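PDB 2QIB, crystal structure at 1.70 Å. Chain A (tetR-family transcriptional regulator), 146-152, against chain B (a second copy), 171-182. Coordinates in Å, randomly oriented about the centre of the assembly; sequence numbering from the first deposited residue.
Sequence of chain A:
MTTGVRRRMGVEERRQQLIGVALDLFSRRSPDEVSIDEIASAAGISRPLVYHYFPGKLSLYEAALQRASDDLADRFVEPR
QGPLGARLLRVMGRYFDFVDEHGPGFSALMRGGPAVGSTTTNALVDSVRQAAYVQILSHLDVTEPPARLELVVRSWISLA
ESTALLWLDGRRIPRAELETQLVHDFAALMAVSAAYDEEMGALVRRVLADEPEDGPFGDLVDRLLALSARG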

# COMPACT_ATOMS: atom_id res chain seq x y z
N PRO A 146 -7.87 -19.23 3.23
CA PRO A 146 -6.61 -19.80 2.76
C PRO A 146 -5.55 -18.71 2.52
O PRO A 146 -5.89 -17.52 2.46
N ALA A 147 -4.28 -19.12 2.38
CA ALA A 147 -3.20 -18.16 2.16
C ALA A 147 -3.45 -17.18 1.01
O ALA A 147 -3.19 -15.96 1.14
N ARG A 148 -3.91 -17.72 -0.11
CA ARG A 148 -4.05 -16.94 -1.34
C ARG A 148 -5.10 -15.87 -1.13
O ARG A 148 -4.91 -14.71 -1.56
N LEU A 149 -6.17 -16.24 -0.44
CA LEU A 149 -7.26 -15.29 -0.16
C LEU A 149 -6.78 -14.21 0.79
O LEU A 149 -7.06 -13.01 0.59
N GLU A 150 -6.08 -14.61 1.85
CA GLU A 150 -5.56 -13.61 2.79
C GLU A 150 -4.67 -12.61 2.07
O GLU A 150 -4.78 -11.41 2.30
N LEU A 151 -3.82 -13.09 1.17
CA LEU A 151 -2.89 -12.16 0.49
C LEU A 151 -3.65 -11.20 -0.43
O LEU A 151 -3.38 -9.99 -0.44
N VAL A 152 -4.60 -11.73 -1.20
CA VAL A 152 -5.38 -10.88 -2.11
C VAL A 152 -6.10 -9.81 -1.30
O VAL A 152 -6.06 -8.62 -1.67
N ARG B 171 5.81 -17.75 3.80
CA ARG B 171 6.11 -18.23 2.45
C ARG B 171 5.18 -19.37 2.05
O ARG B 171 5.60 -20.39 1.50
N ARG B 172 3.89 -19.19 2.34
CA ARG B 172 2.92 -20.25 2.07
C ARG B 172 2.52 -20.33 0.59
O ARG B 172 1.93 -21.34 0.13
N ILE B 173 2.86 -19.29 -0.17
CA ILE B 173 2.56 -19.26 -1.61
C ILE B 173 3.88 -19.21 -2.37
O ILE B 173 4.74 -18.41 -2.00
N PRO B 174 4.07 -20.06 -3.41
CA PRO B 174 5.41 -19.99 -4.02
C PRO B 174 5.69 -18.65 -4.71
O PRO B 174 4.78 -18.04 -5.28
N ARG B 175 6.95 -18.23 -4.66
CA ARG B 175 7.35 -16.95 -5.22
C ARG B 175 7.09 -16.89 -6.75
O ARG B 175 6.73 -15.83 -7.27
N ALA B 176 7.25 -18.01 -7.44
CA ALA B 176 7.00 -18.03 -8.88
C ALA B 176 5.56 -17.61 -9.21
O ALA B 176 5.32 -16.92 -10.21
N GLU B 177 4.62 -18.05 -8.38
CA GLU B 177 3.22 -17.74 -8.54
C GLU B 177 3.01 -16.24 -8.30
O GLU B 177 2.33 -15.57 -9.05
N LEU B 178 3.63 -15.71 -7.25
CA LEU B 178 3.41 -14.28 -6.93
C LEU B 178 4.07 -13.35 -7.95
O LEU B 178 3.56 -12.26 -8.21
N GLU B 179 5.21 -13.76 -8.49
CA GLU B 179 5.88 -12.96 -9.51
C GLU B 179 4.97 -12.81 -10.73
O GLU B 179 4.69 -11.69 -11.19
N THR B 180 4.49 -13.93 -11.25
CA THR B 180 3.58 -13.86 -12.40
C THR B 180 2.25 -13.18 -11.98
O THR B 180 1.68 -12.42 -12.74
N GLN B 181 1.76 -13.47 -10.77
CA GLN B 181 0.53 -12.80 -10.27
C GLN B 181 0.70 -11.28 -10.33
O GLN B 181 -0.22 -10.57 -10.78
N LEU B 182 1.87 -10.77 -9.91
CA LEU B 182 2.12 -9.32 -9.96
C LEU B 182 2.15 -8.74 -11.38
O LEU B 182 1.68 -7.60 -11.62

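The two helices, 147-152 of chain A and 175-182 of chain B, run at 38° to each other, and their axes come no closer than 13.2 Å. Long side chains and the loop before the chain B helix must therefore fill the gap; the nearest CA pair, A147(A) CA and R172(B) CA, lies 6.5 Å apart. Together the stretches bury 470 Å².

The central bump is I173(B). Its CA-to-CB bond points toward chain A, and with chi1 m and chi2 t its CD1 reaches the surface of the opposing helix. There it sits 3.8 Å from A147(A) O and 3.8 Å from R148(A) CA, so the methyl rests on helix backbone. Side chains line the hollow: A147(A) CB is 3.9 Å from I173(B) CG1, R148(A) CG is 4.0 Å from I173(B) CD1, and L151(A) CD1 is 3.9 Å from the same CD1. The methyl of A147(A) packs directly against the isoleucine stem. L151(A), also pointing toward chain B, has chi1 t but an off-well chi2 of 145°; its CD1 also meets L178(B) CD1 at 4.0 Å, and its CD2 lies 3.8 Å from Q181(B) NE2. L178(B) starts sideways, but its m, t rotamer brings its end nearer.

R148(A) leaves its helix sideways and extends (m, t, t, then chi4 77°), carrying its guanidinium across to chain B. One face is covered by I173(B) CG2, while E177(B), itself t, t, approaches the edge near the plane. This edge-on approach allows a two-pronged salt bridge: R148(A) NE donates to E177(B) OE2 at 2.6 Å (146°), and R148(A) NH2 to E177(B) OE1 at 2.8 Å (165°). P174(B) CD packs 3.6 Å from R148(A) NH2.

R172(B) repeats the combination from the other chain. Its m, t, m rotamer lays one guanidinium face over A147(A) CB, 3.8 Å from R172(B) CZ, and turns an edge to E150(A), whose chi1 and chi2 are both t. R172(B) NH2 donates to E150(A) OE1 in a longer salt bridge of 3.3 Å.

Three waters link the chains. Water 1 donates to R148(A) O (3.1 Å) and accepts from Q181(B) NE2 (3.2 Å), joining backbone to side chain. Water 2 accepts from R148(A) NH1 and donates to R172(B) O, both at 2.8 Å. Water 3 donates to E150(A) OE1 at 2.5 Å and accepts from R172(B) NH1 at 3.0 Å, supplementing the direct bridge. L149(A) points away and takes no part.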

# COMPACT_ATOMS: atom_id res chain seq x y z
CB PRO A 146 -6.99 -20.45 1.43
CG PRO A 146 -8.50 -20.66 1.53
CD PRO A 146 -8.97 -19.45 2.28
CB ALA A 147 -1.87 -18.90 1.93
CB ARG A 148 -4.41 -17.83 -2.53
CG ARG A 148 -3.17 -18.54 -3.07
CD ARG A 148 -3.48 -19.62 -4.09
NE ARG A 148 -2.21 -20.24 -4.50
CZ ARG A 148 -1.51 -21.12 -3.78
NH1 ARG A 148 -1.95 -21.53 -2.58
NH2 ARG A 148 -0.36 -21.61 -4.25
CB LEU A 149 -8.48 -15.99 0.41
CG LEU A 149 -9.64 -15.03 0.73
CD1 LEU A 149 -10.10 -14.22 -0.52
CD2 LEU A 149 -10.81 -15.83 1.31
CB GLU A 150 -4.81 -14.26 3.94
CG GLU A 150 -4.19 -13.21 4.85
CD GLU A 150 -3.60 -13.76 6.13
OE1 GLU A 150 -3.65 -14.99 6.35
OE2 GLU A 150 -3.12 -12.92 6.92
CB LEU A 151 -1.85 -12.96 -0.28
CG LEU A 151 -0.73 -12.10 -0.87
CD1 LEU A 151 0.65 -12.79 -0.87
CD2 LEU A 151 -1.11 -11.71 -2.27
CB VAL A 152 -6.38 -11.68 -2.96
CG1 VAL A 152 -7.33 -10.71 -3.68
CG2 VAL A 152 -5.62 -12.54 -3.94
CB ARG B 171 7.58 -18.62 2.31
CG ARG B 171 8.53 -17.48 2.57
CD ARG B 171 10.00 -17.84 2.22
NE ARG B 171 10.90 -16.81 2.71
CZ ARG B 171 12.11 -16.53 2.23
NH1 ARG B 171 12.62 -17.24 1.21
NH2 ARG B 171 12.82 -15.55 2.78
CB ARG B 172 1.68 -20.06 2.95
CG ARG B 172 1.85 -20.58 4.40
CD ARG B 172 0.55 -20.32 5.25
NE ARG B 172 0.20 -18.90 5.35
CZ ARG B 172 -1.03 -18.43 5.59
NH1 ARG B 172 -2.05 -19.26 5.76
NH2 ARG B 172 -1.24 -17.11 5.65
CB ILE B 173 1.72 -18.04 -1.99
CG1 ILE B 173 0.46 -17.97 -1.12
CG2 ILE B 173 1.37 -18.06 -3.48
CD1 ILE B 173 -0.26 -16.61 -1.15
CB PRO B 174 5.42 -21.14 -5.05
CG PRO B 174 4.14 -21.92 -4.83
CD PRO B 174 3.18 -21.07 -4.03
CB ARG B 175 8.79 -16.60 -4.87
CG ARG B 175 9.76 -17.36 -5.72
CD ARG B 175 11.10 -16.76 -5.59
NE ARG B 175 11.67 -17.18 -4.34
CZ ARG B 175 12.87 -16.78 -3.92
NH1 ARG B 175 13.57 -15.93 -4.69
NH2 ARG B 175 13.34 -17.24 -2.76
CB ALA B 176 7.31 -19.40 -9.45
CB GLU B 177 2.39 -18.56 -7.56
CG GLU B 177 0.88 -18.26 -7.62
CD GLU B 177 0.08 -19.19 -6.76
OE1 GLU B 177 0.51 -20.35 -6.57
OE2 GLU B 177 -1.00 -18.77 -6.30
CB LEU B 178 3.92 -13.97 -5.51
CG LEU B 178 3.11 -14.68 -4.41
CD1 LEU B 178 3.62 -14.31 -3.01
CD2 LEU B 178 1.56 -14.42 -4.55
CB GLU B 179 7.19 -13.64 -9.92
CG GLU B 179 8.31 -13.50 -8.83
CD GLU B 179 9.47 -14.46 -9.05
OE1 GLU B 179 9.64 -14.96 -10.18
OE2 GLU B 179 10.20 -14.75 -8.06
CB THR B 180 3.35 -15.24 -13.05
OG1 THR B 180 2.42 -15.09 -14.14
CG2 THR B 180 2.78 -16.23 -12.06
CB GLN B 181 0.20 -13.25 -8.84
CG GLN B 181 -1.03 -12.51 -8.24
CD GLN B 181 -1.64 -13.29 -7.11
OE1 GLN B 181 -2.21 -14.35 -7.33
NE2 GLN B 181 -1.53 -12.78 -5.90
CB LEU B 182 3.39 -8.95 -9.19
CG LEU B 182 3.14 -8.97 -7.68
CD1 LEU B 182 4.50 -8.91 -6.93
CD2 LEU B 182 2.18 -7.86 -7.20
O HOH W 1 -2.54 -14.70 -3.59
O HOH W 2 0.20 -22.90 -1.38
O HOH W 3 -4.30 -17.31 5.63